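Local structure of protein HIRA (Homo sapiens, 5YJE) at residues K86-T98 with V108-G122. The protein cooperates with ASF1A as a histone H3.3 chaperone subunit to promote replication-independent chromatin assembly; this chain is its C-terminal part. Residues are numbered along the deposited sequence; the frame is centred on the assembly and turned at random.
Sequences KEWETVLTSRILT and VACEKRMLSVFSTCG
Trp88 reaches from strand 86-92 to the type I turn Ser119 to Gly122. Its ring lies with one face on the Cys121–Gly122 backbone. Its NE1 makes a weak, bent hydrogen bond of 2.8 Å to Thr120 O, which sits at the ring edge. With chi1 at 64°, CG is tucked over the backbone, and the indole swings toward the turn. Its CH2 meets Phe118 CB at 3.9 Å. An alanine in place of Trp88 would probably leave Thr120 O without this donor and open a gap beside Phe118 and Gly122.

The buried middle is tightly packed and mostly apolar. Thr90 CG2 sits over a face of the Phe118 ring, 4.2 Å from its centroid, a CH-pi contact. Leu92 CD2 comes to the edge of the same ring and packs 3.7 Å from Val108 CG2. Beside it, Ser116 OG is hydrogen-bonded to Arg124. Ile96 adds CG2 against Val108 CB and CG1 against Cys110 SG.

Strands 96-98 and 108-110 pair directly and antiparallel, with a classic beta bulge where Leu97 and Thr98 both face Ala109. Both their N atoms donate to Ala109 O, at 2.7 Å for Leu97 N. Ala109 N returns a bond to Thr98 O. Glu111 N binds Arg95 O.

The solvent side carries charge: Arg95 and Glu111 are both partly exposed. The Glu111 carboxylate lies over one guanidinium face, the planes 71° apart. Arg95 NH2 and Glu111 OE1 form a 3.0 Å salt bridge, electrostatic and not a directed hydrogen bond.

The contact joins two successive four-stranded antiparallel sheets, resembling blades of a beta-propeller, the clan to which the family is assigned. Strand 86-92 ends one sheet, bonded to strand 74-83. Strand 96-101 begins the next. Ala109 faces strand 135-141 of the sheet beyond, and Glu315 of the second subunit hydrogen-bonds Ser119 OG at the turn.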
loop_
_atom_site.group_PDB
_atom_site.type_symbol
_atom_site.label_atom_id
_atom_site.label_comp_id
_atom_site.label_asym_id
_atom_site.label_seq_id
_atom_site.Cartn_x
_atom_site.Cartn_y
_atom_site.Cartn_z
ATOM N N LYS B 86 -21.115 -7.994 33.221
ATOM C CA LYS B 86 -20.223 -9.102 32.894
ATOM C C LYS B 86 -18.777 -8.617 32.936
ATOM O O LYS B 86 -18.481 -7.464 32.611
ATOM C CB LYS B 86 -20.552 -9.689 31.519
ATOM N N GLU B 87 -17.874 -9.497 33.360
ATOM C CA GLU B 87 -16.500 -9.105 33.662
ATOM C C GLU B 87 -15.537 -10.130 33.080
ATOM O O GLU B 87 -15.665 -11.324 33.358
ATOM C CB GLU B 87 -16.297 -8.973 35.182
ATOM C CG GLU B 87 -14.939 -8.422 35.631
ATOM C CD GLU B 87 -13.890 -9.514 35.950
ATOM O OE1 GLU B 87 -12.928 -9.195 36.684
ATOM O OE2 GLU B 87 -14.020 -10.669 35.474
ATOM N N TRP B 88 -14.572 -9.681 32.281
ATOM C CA TRP B 88 -13.472 -10.560 31.909
ATOM C C TRP B 88 -12.151 -9.954 32.375
ATOM O O TRP B 88 -12.080 -8.784 32.770
ATOM C CB TRP B 88 -13.471 -10.859 30.400
ATOM C CG TRP B 88 -13.254 -9.726 29.422
ATOM C CD1 TRP B 88 -14.207 -9.104 28.654
ATOM C CD2 TRP B 88 -12.002 -9.130 29.054
ATOM N NE1 TRP B 88 -13.632 -8.142 27.855
ATOM C CE2 TRP B 88 -12.279 -8.140 28.077
ATOM C CE3 TRP B 88 -10.676 -9.337 29.448
ATOM C CZ2 TRP B 88 -11.275 -7.357 27.500
ATOM C CZ3 TRP B 88 -9.682 -8.563 28.872
ATOM C CH2 TRP B 88 -9.986 -7.582 27.909
ATOM N N GLU B 89 -11.100 -10.772 32.388
ATOM C CA GLU B 89 -9.788 -10.245 32.726
ATOM C C GLU B 89 -8.699 -11.065 32.045
ATOM O O GLU B 89 -8.961 -12.085 31.411
ATOM C CB GLU B 89 -9.582 -10.169 34.244
ATOM C CG GLU B 89 -9.693 -11.454 35.007
ATOM C CD GLU B 89 -9.590 -11.214 36.513
ATOM O OE1 GLU B 89 -10.475 -10.519 37.056
ATOM O OE2 GLU B 89 -8.617 -11.684 37.162
ATOM N N THR B 90 -7.472 -10.562 32.141
ATOM C CA THR B 90 -6.324 -11.147 31.468
ATOM C C THR B 90 -5.095 -10.507 32.087
ATOM O O THR B 90 -5.202 -9.537 32.849
ATOM C CB THR B 90 -6.374 -10.940 29.930
ATOM O OG1 THR B 90 -5.425 -11.796 29.308
ATOM C CG2 THR B 90 -6.031 -9.497 29.495
ATOM N N VAL B 91 -3.926 -11.060 31.752
ATOM C CA VAL B 91 -2.654 -10.528 32.224
ATOM C C VAL B 91 -1.763 -10.185 31.036
ATOM O O VAL B 91 -1.861 -10.767 29.950
ATOM C CB VAL B 91 -1.925 -11.502 33.170
ATOM C CG1 VAL B 91 -2.712 -11.670 34.461
ATOM C CG2 VAL B 91 -1.726 -12.827 32.501
ATOM N N LEU B 92 -0.875 -9.226 31.265
ATOM C CA LEU B 92 0.139 -8.813 30.316
ATOM C C LEU B 92 1.471 -8.834 31.048
ATOM O O LEU B 92 1.511 -8.816 32.278
ATOM C CB LEU B 92 -0.163 -7.405 29.743
ATOM C CG LEU B 92 -1.379 -7.469 28.811
ATOM C CD1 LEU B 92 -2.667 -7.140 29.520
ATOM C CD2 LEU B 92 -1.186 -6.638 27.538
ATOM N N THR B 93 2.563 -8.894 30.290
ATOM C CA THR B 93 3.892 -8.999 30.879
ATOM C C THR B 93 4.620 -7.666 30.950
ATOM O O THR B 93 5.822 -7.656 31.228
ATOM C CB THR B 93 4.755 -10.025 30.108
ATOM O OG1 THR B 93 4.877 -9.644 28.730
ATOM C CG2 THR B 93 4.142 -11.416 30.186
ATOM N N SER B 94 3.940 -6.543 30.687
ATOM C CA SER B 94 4.529 -5.224 30.899
ATOM C C SER B 94 3.457 -4.270 31.403
ATOM O O SER B 94 2.256 -4.538 31.298
ATOM C CB SER B 94 5.205 -4.661 29.631
ATOM O OG SER B 94 4.340 -4.716 28.528
ATOM N N ARG B 95 3.908 -3.156 31.980
ATOM C CA ARG B 95 2.973 -2.185 32.543
ATOM C C ARG B 95 2.081 -1.580 31.461
ATOM O O ARG B 95 2.552 -1.169 30.399
ATOM C CB ARG B 95 3.734 -1.082 33.277
ATOM C CG ARG B 95 4.721 -1.630 34.275
ATOM C CD ARG B 95 4.665 -0.919 35.620
ATOM N NE ARG B 95 5.273 0.410 35.633
ATOM C CZ ARG B 95 6.572 0.640 35.474
ATOM N NH1 ARG B 95 7.041 1.880 35.530
ATOM N NH2 ARG B 95 7.402 -0.366 35.234
ATOM N N ILE B 96 0.784 -1.542 31.738
ATOM C CA ILE B 96 -0.181 -0.882 30.868
ATOM C C ILE B 96 -0.184 0.618 31.158
ATOM O O ILE B 96 -0.409 1.042 32.298
ATOM C CB ILE B 96 -1.579 -1.487 31.044
ATOM C CG1 ILE B 96 -1.534 -2.977 30.683
ATOM C CG2 ILE B 96 -2.600 -0.731 30.176
ATOM C CD1 ILE B 96 -2.676 -3.802 31.252
ATOM N N LEU B 97 0.071 1.420 30.118
ATOM C CA LEU B 97 0.128 2.876 30.188
ATOM C C LEU B 97 -1.217 3.514 29.879
ATOM O O LEU B 97 -1.651 4.423 30.596
ATOM C CB LEU B 97 1.189 3.409 29.227
ATOM C CG LEU B 97 2.631 3.080 29.579
ATOM C CD1 LEU B 97 3.635 3.546 28.480
ATOM C CD2 LEU B 97 2.950 3.698 30.956
ATOM N N THR B 98 -1.902 3.066 28.826
ATOM C CA THR B 98 -3.242 3.602 28.601
ATOM C C THR B 98 -4.073 2.527 27.929
ATOM O O THR B 98 -3.582 1.445 27.614
ATOM C CB THR B 98 -3.232 4.925 27.782
ATOM O OG1 THR B 98 -4.571 5.412 27.641
ATOM C CG2 THR B 98 -2.662 4.756 26.359
ATOM N N VAL B 108 -4.840 -2.045 24.735
ATOM C CA VAL B 108 -3.998 -1.460 25.763
ATOM C C VAL B 108 -2.654 -1.155 25.140
ATOM O O VAL B 108 -2.162 -1.908 24.290
ATOM C CB VAL B 108 -3.825 -2.373 27.011
ATOM C CG1 VAL B 108 -5.148 -2.508 27.792
ATOM C CG2 VAL B 108 -3.297 -3.713 26.622
ATOM N N ALA B 109 -2.061 -0.048 25.564
ATOM C CA ALA B 109 -0.693 0.261 25.199
ATOM C C ALA B 109 0.163 0.214 26.456
ATOM O O ALA B 109 -0.228 0.736 27.510
ATOM C CB ALA B 109 -0.585 1.620 24.491
ATOM N N CYS B 110 1.322 -0.426 26.304
ATOM C CA CYS B 110 2.231 -0.833 27.353
ATOM C C CYS B 110 3.611 -0.265 27.077
ATOM O O CYS B 110 3.992 -0.029 25.922
ATOM C CB CYS B 110 2.345 -2.378 27.448
ATOM S SG CYS B 110 0.767 -3.253 27.648
ATOM N N GLU B 111 4.373 -0.113 28.165
ATOM C CA GLU B 111 5.794 0.208 28.097
ATOM C C GLU B 111 6.507 -0.756 27.161
ATOM O O GLU B 111 6.012 -1.868 26.923
ATOM C CB GLU B 111 6.434 0.150 29.480
ATOM C CG GLU B 111 5.816 1.079 30.503
ATOM C CD GLU B 111 6.507 0.963 31.850
ATOM O OE1 GLU B 111 6.803 -0.180 32.276
ATOM O OE2 GLU B 111 6.778 2.013 32.472
ATOM N N LYS B 112 7.687 -0.359 26.672
ATOM C CA LYS B 112 8.383 -1.077 25.599
ATOM C C LYS B 112 7.582 -1.010 24.297
ATOM O O LYS B 112 7.680 -1.911 23.447
ATOM C CB LYS B 112 8.683 -2.544 25.965
ATOM C CG LYS B 112 9.690 -2.743 27.093
ATOM N N ARG B 113 6.745 0.039 24.185
ATOM C CA ARG B 113 6.118 0.468 22.935
ATOM C C ARG B 113 5.242 -0.625 22.337
ATOM O O ARG B 113 5.241 -0.841 21.113
ATOM C CB ARG B 113 7.171 0.931 21.920
ATOM C CG ARG B 113 7.903 2.206 22.308
ATOM C CD ARG B 113 9.358 2.194 21.847
ATOM N NE ARG B 113 9.457 2.013 20.420
ATOM C CZ ARG B 113 10.443 1.365 19.799
ATOM N NH1 ARG B 113 11.449 0.821 20.489
ATOM N NH2 ARG B 113 10.412 1.253 18.470
ATOM N N MET B 114 4.512 -1.342 23.198
ATOM C CA MET B 114 3.729 -2.481 22.736
ATOM C C MET B 114 2.256 -2.151 22.809
ATOM O O MET B 114 1.807 -1.511 23.753
ATOM C CB MET B 114 3.971 -3.752 23.555
ATOM C CG MET B 114 5.391 -4.291 23.580
ATOM S SD MET B 114 6.233 -4.623 22.026
ATOM C CE MET B 114 5.022 -5.421 20.989
ATOM N N LEU B 115 1.504 -2.634 21.836
ATOM C CA LEU B 115 0.068 -2.442 21.799
ATOM C C LEU B 115 -0.597 -3.804 21.654
ATOM O O LEU B 115 -0.229 -4.578 20.768
ATOM C CB LEU B 115 -0.301 -1.508 20.646
ATOM C CG LEU B 115 -1.724 -1.590 20.123
ATOM C CD1 LEU B 115 -2.686 -1.007 21.130
ATOM C CD2 LEU B 115 -1.790 -0.854 18.826
ATOM N N SER B 116 -1.556 -4.110 22.529
ATOM C CA SER B 116 -2.253 -5.391 22.482
ATOM C C SER B 116 -3.745 -5.166 22.308
ATOM O O SER B 116 -4.316 -4.207 22.828
ATOM C CB SER B 116 -1.989 -6.235 23.732
ATOM O OG SER B 116 -0.605 -6.547 23.853
ATOM N N VAL B 117 -4.371 -6.041 21.539
ATOM C CA VAL B 117 -5.763 -5.877 21.152
ATOM C C VAL B 117 -6.522 -7.143 21.546
ATOM O O VAL B 117 -6.112 -8.258 21.195
ATOM C CB VAL B 117 -5.887 -5.568 19.644
ATOM C CG1 VAL B 117 -7.348 -5.434 19.229
ATOM C CG2 VAL B 117 -5.080 -4.289 19.302
ATOM N N PHE B 118 -7.618 -6.956 22.283
ATOM C CA PHE B 118 -8.431 -8.003 22.879
ATOM C C PHE B 118 -9.872 -7.906 22.389
ATOM O O PHE B 118 -10.396 -6.813 22.127
ATOM C CB PHE B 118 -8.401 -7.926 24.412
ATOM C CG PHE B 118 -7.052 -8.162 24.979
ATOM C CD1 PHE B 118 -6.185 -7.110 25.206
ATOM C CD2 PHE B 118 -6.622 -9.461 25.242
ATOM C CE1 PHE B 118 -4.910 -7.343 25.705
ATOM C CE2 PHE B 118 -5.351 -9.704 25.723
ATOM C CZ PHE B 118 -4.493 -8.644 25.973
ATOM N N SER B 119 -10.505 -9.071 22.266
ATOM C CA SER B 119 -11.892 -9.137 21.840
ATOM C C SER B 119 -12.814 -8.605 22.931
ATOM O O SER B 119 -12.410 -8.328 24.067
ATOM C CB SER B 119 -12.290 -10.573 21.501
ATOM O OG SER B 119 -12.541 -11.318 22.691
ATOM N N THR B 120 -14.089 -8.498 22.566
ATOM C CA THR B 120 -15.078 -7.952 23.482
ATOM C C THR B 120 -15.235 -8.820 24.723
ATOM O O THR B 120 -15.506 -8.304 25.814
ATOM C CB THR B 120 -16.400 -7.772 22.738
ATOM O OG1 THR B 120 -17.456 -7.551 23.678
ATOM C CG2 THR B 120 -16.701 -8.984 21.853
ATOM N N CYS B 121 -15.022 -10.130 24.600
ATOM C CA CYS B 121 -15.041 -11.004 25.769
ATOM C C CYS B 121 -13.642 -11.513 26.145
ATOM O O CYS B 121 -13.513 -12.583 26.755
ATOM C CB CYS B 121 -16.016 -12.163 25.548
ATOM S SG CYS B 121 -15.470 -13.345 24.337
ATOM N N GLY B 122 -12.590 -10.769 25.784
ATOM C CA GLY B 122 -11.316 -10.848 26.474
ATOM C C GLY B 122 -10.212 -11.628 25.809
ATOM O O GLY B 122 -9.143 -11.787 26.416
#